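Local coordinates for extracellular solute-binding protein family 1 (Pseudothermotoga lettingae, PDB 5CI5) that binds alpha-D-tagatopyranose and probably serves as the extracellular sugar-capturing component of an ABC transporter, at residues 23-33 / 77-85; 130-139 / 296-304. One frame throughout, in Å; residues are numbered along the deposited sequence.

Contact 1 (23-33 / 77-85); sequences KTLTIWIGGQV and KGPDLAFAD. With T6T (alpha-D-tagatopyranose), chain C.
Strands 25-30 and 81-85 run parallel in the mixed sheet of this periplasmic-binding-protein fold, and the ends of both segments reach the bound sugar. Their backbones join by Trp28 N to Leu81 O and Phe83 N to Trp28 O, both 2.9 Å. At the start of the pair, Asp80 adds a side-chain bond to the backbone pairing, its OD2 accepting from Thr26 N at 2.8 Å on the anti side, while its OD1 forms a salt bridge with Lys23 NZ at 3.0 Å, the amine standing above the carboxylate plane. Fully extended, with CG anti to the backbone N (chi1 178°), the Lys23 chain also brings NZ to Gly78 O. Thr26 O accepts two donors, Asp80 N and Leu81 N. Just before Asp80, Pro79 stands over one face of the Trp28 indole, its CD 3.6 Å from the centroid of the six-membered ring, a CH-pi contact almost on the ring normal. Replacing the Trp28 indole by the methyl of an alanine is likely to leave Pro79 without its aromatic partner and open a gap beside Gly78. Ile29 CG2 sits over the face of the Phe83 ring, 3.9 Å from its centroid. Past strand 25-30, Gln32 OE1 accepts from the sugar's O2, and at the end of strand 81-85 the two oxygens of Asp85 accept from O4 and O5. Ser309 and Asn311 also bind the Asp80 carboxylate. Strand 55-60 pairs with the other edge of strand 25-30, helix 62-75 packs on Trp28 and Ala82, and strand 298-304 flanks strand 81-85.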
# COMPACT_ATOMS: atom_id res chain seq x y z
N LYS A 23 -9.74 17.22 -26.26
CA LYS A 23 -9.55 17.08 -24.81
C LYS A 23 -8.05 16.99 -24.53
O LYS A 23 -7.35 16.18 -25.14
CB LYS A 23 -10.28 15.85 -24.27
CG LYS A 23 -10.09 15.60 -22.77
CD LYS A 23 -10.61 14.22 -22.37
CE LYS A 23 -10.29 13.88 -20.92
NZ LYS A 23 -10.60 12.44 -20.61
N THR A 24 -7.57 17.82 -23.61
CA THR A 24 -6.16 17.78 -23.22
C THR A 24 -5.88 16.45 -22.56
O THR A 24 -6.72 15.97 -21.79
CB THR A 24 -5.81 18.92 -22.25
OG1 THR A 24 -6.14 20.19 -22.83
CG2 THR A 24 -4.32 18.88 -21.90
N LEU A 25 -4.71 15.85 -22.82
CA LEU A 25 -4.36 14.61 -22.11
C LEU A 25 -4.42 14.85 -20.62
O LEU A 25 -3.78 15.77 -20.10
CB LEU A 25 -2.98 14.12 -22.53
CG LEU A 25 -2.57 12.73 -22.07
CD1 LEU A 25 -3.48 11.65 -22.68
CD2 LEU A 25 -1.12 12.45 -22.44
N THR A 26 -5.19 14.02 -19.91
CA THR A 26 -5.40 14.21 -18.49
C THR A 26 -4.87 13.01 -17.73
O THR A 26 -5.26 11.87 -18.04
CB THR A 26 -6.90 14.41 -18.16
OG1 THR A 26 -7.39 15.55 -18.87
CG2 THR A 26 -7.15 14.62 -16.68
N ILE A 27 -4.01 13.25 -16.71
CA ILE A 27 -3.55 12.20 -15.81
C ILE A 27 -4.05 12.45 -14.39
O ILE A 27 -3.97 13.56 -13.89
CB ILE A 27 -2.00 12.04 -15.83
CG1 ILE A 27 -1.55 10.86 -14.95
CG2 ILE A 27 -1.27 13.32 -15.41
CD1 ILE A 27 -0.06 10.53 -15.04
N TRP A 28 -4.57 11.40 -13.75
CA TRP A 28 -4.93 11.44 -12.35
C TRP A 28 -3.93 10.65 -11.55
O TRP A 28 -3.76 9.44 -11.80
CB TRP A 28 -6.32 10.87 -12.12
CG TRP A 28 -7.40 11.79 -12.57
CD1 TRP A 28 -7.25 12.95 -13.28
CD2 TRP A 28 -8.80 11.65 -12.30
NE1 TRP A 28 -8.49 13.54 -13.49
CE2 TRP A 28 -9.45 12.76 -12.89
CE3 TRP A 28 -9.56 10.69 -11.62
CZ2 TRP A 28 -10.83 12.93 -12.82
CZ3 TRP A 28 -10.93 10.88 -11.55
CH2 TRP A 28 -11.55 11.98 -12.14
N ILE A 29 -3.29 11.31 -10.58
CA ILE A 29 -2.30 10.69 -9.72
C ILE A 29 -2.89 10.63 -8.33
O ILE A 29 -3.32 11.65 -7.78
CB ILE A 29 -0.98 11.46 -9.73
CG1 ILE A 29 -0.48 11.61 -11.16
CG2 ILE A 29 0.07 10.76 -8.86
CD1 ILE A 29 0.66 12.56 -11.35
N GLY A 30 -2.92 9.43 -7.78
CA GLY A 30 -3.58 9.19 -6.52
C GLY A 30 -2.75 8.40 -5.53
O GLY A 30 -1.87 7.63 -5.90
N GLY A 31 -3.05 8.62 -4.25
CA GLY A 31 -2.40 7.90 -3.19
C GLY A 31 -1.35 8.76 -2.54
O GLY A 31 -1.20 9.95 -2.86
N GLN A 32 -0.58 8.16 -1.64
CA GLN A 32 0.39 8.93 -0.88
C GLN A 32 1.46 9.60 -1.76
O GLN A 32 1.96 10.65 -1.40
CB GLN A 32 1.04 8.03 0.16
CG GLN A 32 0.09 7.44 1.15
CD GLN A 32 -0.40 6.05 0.78
OE1 GLN A 32 -0.47 5.65 -0.40
NE2 GLN A 32 -0.77 5.29 1.81
N VAL A 33 1.78 9.01 -2.92
CA VAL A 33 2.84 9.55 -3.77
C VAL A 33 2.41 10.86 -4.43
O VAL A 33 3.22 11.61 -4.94
CB VAL A 33 3.28 8.49 -4.83
CG1 VAL A 33 2.41 8.53 -6.06
CG2 VAL A 33 4.73 8.69 -5.24
N LYS A 77 -16.20 9.68 -17.78
CA LYS A 77 -15.50 10.96 -17.82
C LYS A 77 -14.20 10.96 -16.98
O LYS A 77 -13.85 9.98 -16.36
CB LYS A 77 -16.42 12.07 -17.31
CG LYS A 77 -17.75 12.14 -18.02
CD LYS A 77 -17.58 12.45 -19.49
CE LYS A 77 -18.94 12.61 -20.16
NZ LYS A 77 -18.79 12.96 -21.60
N GLY A 78 -13.48 12.08 -16.99
CA GLY A 78 -12.31 12.26 -16.14
C GLY A 78 -10.97 12.02 -16.83
O GLY A 78 -10.60 12.78 -17.74
N PRO A 79 -10.22 10.98 -16.42
CA PRO A 79 -8.84 10.90 -16.92
C PRO A 79 -8.65 10.06 -18.19
O PRO A 79 -9.44 9.16 -18.51
CB PRO A 79 -8.11 10.23 -15.75
CG PRO A 79 -9.11 9.30 -15.25
CD PRO A 79 -10.44 10.00 -15.34
N ASP A 80 -7.57 10.36 -18.92
CA ASP A 80 -7.07 9.51 -19.99
C ASP A 80 -6.08 8.48 -19.46
O ASP A 80 -5.94 7.41 -20.04
CB ASP A 80 -6.40 10.36 -21.05
CG ASP A 80 -7.34 11.41 -21.60
OD1 ASP A 80 -8.43 11.01 -22.03
OD2 ASP A 80 -7.01 12.61 -21.57
N LEU A 81 -5.37 8.82 -18.37
CA LEU A 81 -4.44 7.93 -17.69
C LEU A 81 -4.65 8.11 -16.20
O LEU A 81 -4.75 9.23 -15.74
CB LEU A 81 -2.98 8.24 -18.07
CG LEU A 81 -1.95 7.20 -17.66
CD1 LEU A 81 -2.13 5.89 -18.38
CD2 LEU A 81 -0.53 7.77 -17.91
N ALA A 82 -4.80 7.01 -15.46
CA ALA A 82 -5.14 7.08 -14.03
C ALA A 82 -4.32 6.11 -13.23
O ALA A 82 -4.09 4.99 -13.65
CB ALA A 82 -6.63 6.77 -13.77
N PHE A 83 -3.90 6.56 -12.05
CA PHE A 83 -3.38 5.67 -11.03
C PHE A 83 -4.49 4.72 -10.57
O PHE A 83 -5.62 5.14 -10.35
CB PHE A 83 -2.86 6.49 -9.85
CG PHE A 83 -1.38 6.77 -9.91
CD1 PHE A 83 -0.81 7.41 -11.01
CD2 PHE A 83 -0.56 6.40 -8.85
CE1 PHE A 83 0.55 7.64 -11.06
CE2 PHE A 83 0.79 6.63 -8.90
CZ PHE A 83 1.36 7.25 -10.00
N ALA A 84 -4.13 3.46 -10.38
CA ALA A 84 -5.05 2.47 -9.83
C ALA A 84 -4.24 1.55 -8.91
O ALA A 84 -3.15 1.09 -9.27
CB ALA A 84 -5.76 1.67 -10.92
N ASP A 85 -4.77 1.31 -7.73
CA ASP A 85 -4.10 0.48 -6.71
C ASP A 85 -3.89 -0.95 -7.20
O ASP A 85 -4.78 -1.58 -7.75
CB ASP A 85 -4.95 0.53 -5.43
CG ASP A 85 -4.19 0.17 -4.19
OD1 ASP A 85 -3.34 -0.76 -4.23
OD2 ASP A 85 -4.45 0.83 -3.16
O3 T6T C . 0.76 -0.08 -0.85
C3 T6T C . 0.09 0.96 -1.56
C4 T6T C . -1.32 0.49 -1.89
O4 T6T C . -1.27 -0.76 -2.59
C5 T6T C . -2.09 0.35 -0.59
O5 T6T C . -3.43 -0.07 -0.85
C6 T6T C . -2.08 1.68 0.17
O6 T6T C . -0.72 2.03 0.45
C2 T6T C . 0.08 2.20 -0.72
O2 T6T C . -0.43 3.29 -1.50
C1 T6T C . 1.50 2.57 -0.25
O1 T6T C . 2.42 2.70 -1.27

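Contact 2 (130-139 / 296-304). With T6T (alpha-D-tagatopyranose), chain C.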
# COMPACT_ATOMS: atom_id res chain seq x y z
N TYR A 130 -4.44 -5.12 -17.91
CA TYR A 130 -5.18 -3.86 -18.01
C TYR A 130 -4.52 -2.71 -17.26
O TYR A 130 -5.13 -1.65 -17.09
CB TYR A 130 -6.59 -4.05 -17.46
CG TYR A 130 -7.53 -4.81 -18.39
CD1 TYR A 130 -7.74 -6.17 -18.25
CD2 TYR A 130 -8.21 -4.15 -19.41
CE1 TYR A 130 -8.59 -6.86 -19.09
CE2 TYR A 130 -9.07 -4.82 -20.25
CZ TYR A 130 -9.26 -6.18 -20.08
OH TYR A 130 -10.13 -6.85 -20.92
N GLY A 131 -3.29 -2.92 -16.78
CA GLY A 131 -2.54 -1.85 -16.17
C GLY A 131 -1.05 -2.04 -16.27
O GLY A 131 -0.55 -3.17 -16.48
N LEU A 132 -0.32 -0.94 -16.13
CA LEU A 132 1.15 -0.95 -16.15
C LEU A 132 1.63 -0.58 -14.74
O LEU A 132 1.52 0.58 -14.36
CB LEU A 132 1.71 0.04 -17.17
CG LEU A 132 3.23 0.22 -17.16
CD1 LEU A 132 3.97 -1.13 -17.16
CD2 LEU A 132 3.63 1.09 -18.33
N PRO A 133 2.13 -1.55 -13.97
CA PRO A 133 2.64 -1.21 -12.63
C PRO A 133 3.71 -0.13 -12.72
O PRO A 133 4.67 -0.29 -13.47
CB PRO A 133 3.21 -2.55 -12.12
CG PRO A 133 2.39 -3.57 -12.84
CD PRO A 133 2.25 -3.00 -14.24
N TRP A 134 3.53 0.95 -11.96
CA TRP A 134 4.46 2.09 -11.98
C TRP A 134 5.36 2.14 -10.72
O TRP A 134 6.57 2.33 -10.84
CB TRP A 134 3.68 3.40 -12.12
CG TRP A 134 4.63 4.56 -12.24
CD1 TRP A 134 5.35 4.92 -13.36
CD2 TRP A 134 5.05 5.45 -11.20
NE1 TRP A 134 6.16 6.00 -13.08
CE2 TRP A 134 6.00 6.34 -11.77
CE3 TRP A 134 4.71 5.61 -9.85
CZ2 TRP A 134 6.62 7.36 -11.03
CZ3 TRP A 134 5.33 6.63 -9.11
CH2 TRP A 134 6.27 7.50 -9.71
N TYR A 135 4.78 2.03 -9.52
CA TYR A 135 5.61 1.77 -8.35
C TYR A 135 5.01 0.65 -7.54
O TYR A 135 3.84 0.31 -7.68
CB TYR A 135 5.80 3.03 -7.48
CG TYR A 135 4.82 3.34 -6.36
CD1 TYR A 135 4.82 2.62 -5.17
CD2 TYR A 135 3.96 4.44 -6.44
CE1 TYR A 135 3.98 2.97 -4.12
CE2 TYR A 135 3.12 4.80 -5.40
CZ TYR A 135 3.14 4.06 -4.24
OH TYR A 135 2.30 4.47 -3.22
N THR A 136 5.88 0.02 -6.77
CA THR A 136 5.46 -1.07 -5.91
C THR A 136 6.10 -0.92 -4.52
O THR A 136 6.83 0.05 -4.24
CB THR A 136 5.81 -2.43 -6.57
OG1 THR A 136 5.18 -3.50 -5.84
CG2 THR A 136 7.32 -2.67 -6.69
N ASP A 137 5.77 -1.87 -3.66
CA ASP A 137 6.20 -1.87 -2.28
C ASP A 137 5.85 -3.21 -1.64
O ASP A 137 5.16 -4.04 -2.23
CB ASP A 137 5.54 -0.71 -1.50
CG ASP A 137 3.99 -0.83 -1.42
OD1 ASP A 137 3.50 -1.90 -1.00
OD2 ASP A 137 3.28 0.15 -1.78
N CYS A 138 6.35 -3.41 -0.43
CA CYS A 138 5.79 -4.43 0.44
C CYS A 138 5.76 -3.82 1.82
O CYS A 138 6.40 -2.79 2.08
CB CYS A 138 6.58 -5.75 0.40
SG CYS A 138 8.26 -5.68 0.98
N ARG A 139 4.97 -4.42 2.71
CA ARG A 139 4.77 -3.82 4.03
C ARG A 139 5.62 -4.47 5.09
O ARG A 139 5.82 -5.69 5.12
CB ARG A 139 3.29 -3.86 4.41
CG ARG A 139 2.57 -2.58 4.02
CD ARG A 139 1.06 -2.63 4.12
NE ARG A 139 0.53 -1.26 4.06
CZ ARG A 139 0.35 -0.56 2.95
NH1 ARG A 139 0.61 -1.10 1.76
NH2 ARG A 139 -0.12 0.69 3.02
N SER A 296 4.38 -10.47 4.82
CA SER A 296 4.36 -9.15 4.24
C SER A 296 3.24 -9.15 3.22
O SER A 296 2.87 -10.21 2.71
CB SER A 296 5.71 -8.80 3.60
OG SER A 296 5.71 -7.49 3.02
N VAL A 297 2.67 -7.98 2.96
CA VAL A 297 1.64 -7.80 1.94
C VAL A 297 2.20 -6.88 0.84
O VAL A 297 2.87 -5.88 1.11
CB VAL A 297 0.32 -7.20 2.52
CG1 VAL A 297 -0.72 -6.98 1.44
CG2 VAL A 297 -0.24 -8.12 3.61
N LEU A 298 1.89 -7.26 -0.41
CA LEU A 298 2.31 -6.58 -1.62
C LEU A 298 1.41 -5.37 -1.89
O LEU A 298 0.18 -5.43 -1.70
CB LEU A 298 2.21 -7.56 -2.78
CG LEU A 298 2.59 -7.12 -4.19
CD1 LEU A 298 4.08 -6.81 -4.24
CD2 LEU A 298 2.23 -8.23 -5.18
N GLY A 299 2.00 -4.28 -2.37
CA GLY A 299 1.24 -3.12 -2.78
C GLY A 299 1.88 -2.32 -3.90
O GLY A 299 2.91 -2.69 -4.46
N GLY A 300 1.23 -1.20 -4.23
CA GLY A 300 1.72 -0.31 -5.26
C GLY A 300 0.59 0.26 -6.10
O GLY A 300 -0.60 0.13 -5.74
N TRP A 301 0.97 0.87 -7.22
CA TRP A 301 0.02 1.52 -8.13
C TRP A 301 0.38 1.22 -9.58
O TRP A 301 1.55 1.16 -9.93
CB TRP A 301 -0.01 3.04 -7.92
CG TRP A 301 -0.52 3.35 -6.56
CD1 TRP A 301 0.19 3.27 -5.40
CD2 TRP A 301 -1.86 3.69 -6.20
NE1 TRP A 301 -0.63 3.54 -4.33
CE2 TRP A 301 -1.89 3.80 -4.80
CE3 TRP A 301 -3.04 3.89 -6.92
CZ2 TRP A 301 -3.05 4.15 -4.10
CZ3 TRP A 301 -4.19 4.23 -6.22
CH2 TRP A 301 -4.19 4.33 -4.83
N ALA A 302 -0.66 1.02 -10.39
CA ALA A 302 -0.55 0.86 -11.84
C ALA A 302 -1.13 2.08 -12.55
O ALA A 302 -1.94 2.81 -11.98
CB ALA A 302 -1.28 -0.40 -12.32
N LEU A 303 -0.70 2.26 -13.78
CA LEU A 303 -1.27 3.23 -14.70
C LEU A 303 -2.28 2.50 -15.59
O LEU A 303 -1.96 1.47 -16.18
CB LEU A 303 -0.19 3.89 -15.55
CG LEU A 303 0.93 4.52 -14.76
CD1 LEU A 303 2.08 4.93 -15.68
CD2 LEU A 303 0.42 5.72 -14.00
N VAL A 304 -3.50 3.03 -15.65
CA VAL A 304 -4.57 2.43 -16.46
C VAL A 304 -5.16 3.48 -17.40
O VAL A 304 -5.08 4.66 -17.13
CB VAL A 304 -5.71 1.81 -15.61
CG1 VAL A 304 -5.11 0.83 -14.61
CG2 VAL A 304 -6.54 2.86 -14.90
O3 T6T C . 0.76 -0.08 -0.85
C3 T6T C . 0.09 0.96 -1.56
C4 T6T C . -1.32 0.49 -1.89
O4 T6T C . -1.27 -0.76 -2.59
C5 T6T C . -2.09 0.35 -0.59
O5 T6T C . -3.43 -0.07 -0.85
C6 T6T C . -2.08 1.68 0.17
O6 T6T C . -0.72 2.03 0.45
C2 T6T C . 0.08 2.20 -0.72
O2 T6T C . -0.43 3.29 -1.50
C1 T6T C . 1.50 2.57 -0.25
O1 T6T C . 2.42 2.70 -1.27
O HOH W 1 2.03 -3.31 0.77
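Gly131 brings its CA to Leu303 O at the start of an antiparallel pairing, and Leu132 then exchanges two backbone hydrogen bonds with Leu303. After the non-hydrogen-bonded pair of Pro133 and Ala302 comes a classic beta bulge, in which Trp134 and Tyr135 both face Trp301. Trp134 N donates to Trp301 O at 2.8 Å, whereas the bond from Tyr135 N to the same oxygen is weak. The bulge shifts the register by one residue. Trp134 lays its CB against Leu303 CG, and its indole nitrogen bonds to Leu322 O. Tyr135 and Trp301 point the same way, their ring planes at 45°, with Trp301 CD1 3.3 Å from Tyr135 CZ. Sugar O1 lies at the tyrosine edge, 2.6 Å from Tyr135 OH, and sugar O2 accepts from Trp301 NE1 at 2.8 Å, in the plane of the indole. With chi1 at -170° the Thr136 hydroxyl is swung away from its backbone N, and OG1 donates to Gly299 O at 2.8 Å, nearly in line with the C=O. Asp137 OD2 receives two sugar hydroxyls, O1 and O3, each at 2.7 Å. A side chain at Gly299 would run into Asp137 OD1 and the sugar. Gly300 N donates to sugar O4. Arg139 meets O3 through NH1 and O6 through NH2, the latter bond nearly straight at 171°. One water ties NH1 to Asp137 OD1 and Val297 O, and Glu247 forms a salt bridge with NH2. Ser296 OG closes the pairing on Arg139 O. Strand 81-85 lies beside strand 298-304, strand 339-340 pairs with strand 128-138, and helix 190-202 packs against Arg139 and Val297.

In the fold
Along the chain contact 1 is complete before contact 2 begins; their centres are about 15 Å apart in one mixed sheet. Strands 81-85 and 298-304 are antiparallel neighbours and join the two: Ala84 O probably accepts from Ala302 N, and Ala82 O from Val304 N. The strand order therefore runs 25-30, 81-85, 298-304, 128-138, with 25-30 and 81-85 parallel and the next two pairings antiparallel. Contact 2 is nearer the centre of the chain, about 8 Å away against about 18 Å for contact 1. Both meet at the same sugar, illustrating how pocket residues distant in sequence are gathered on the strands and loops that line one pocket.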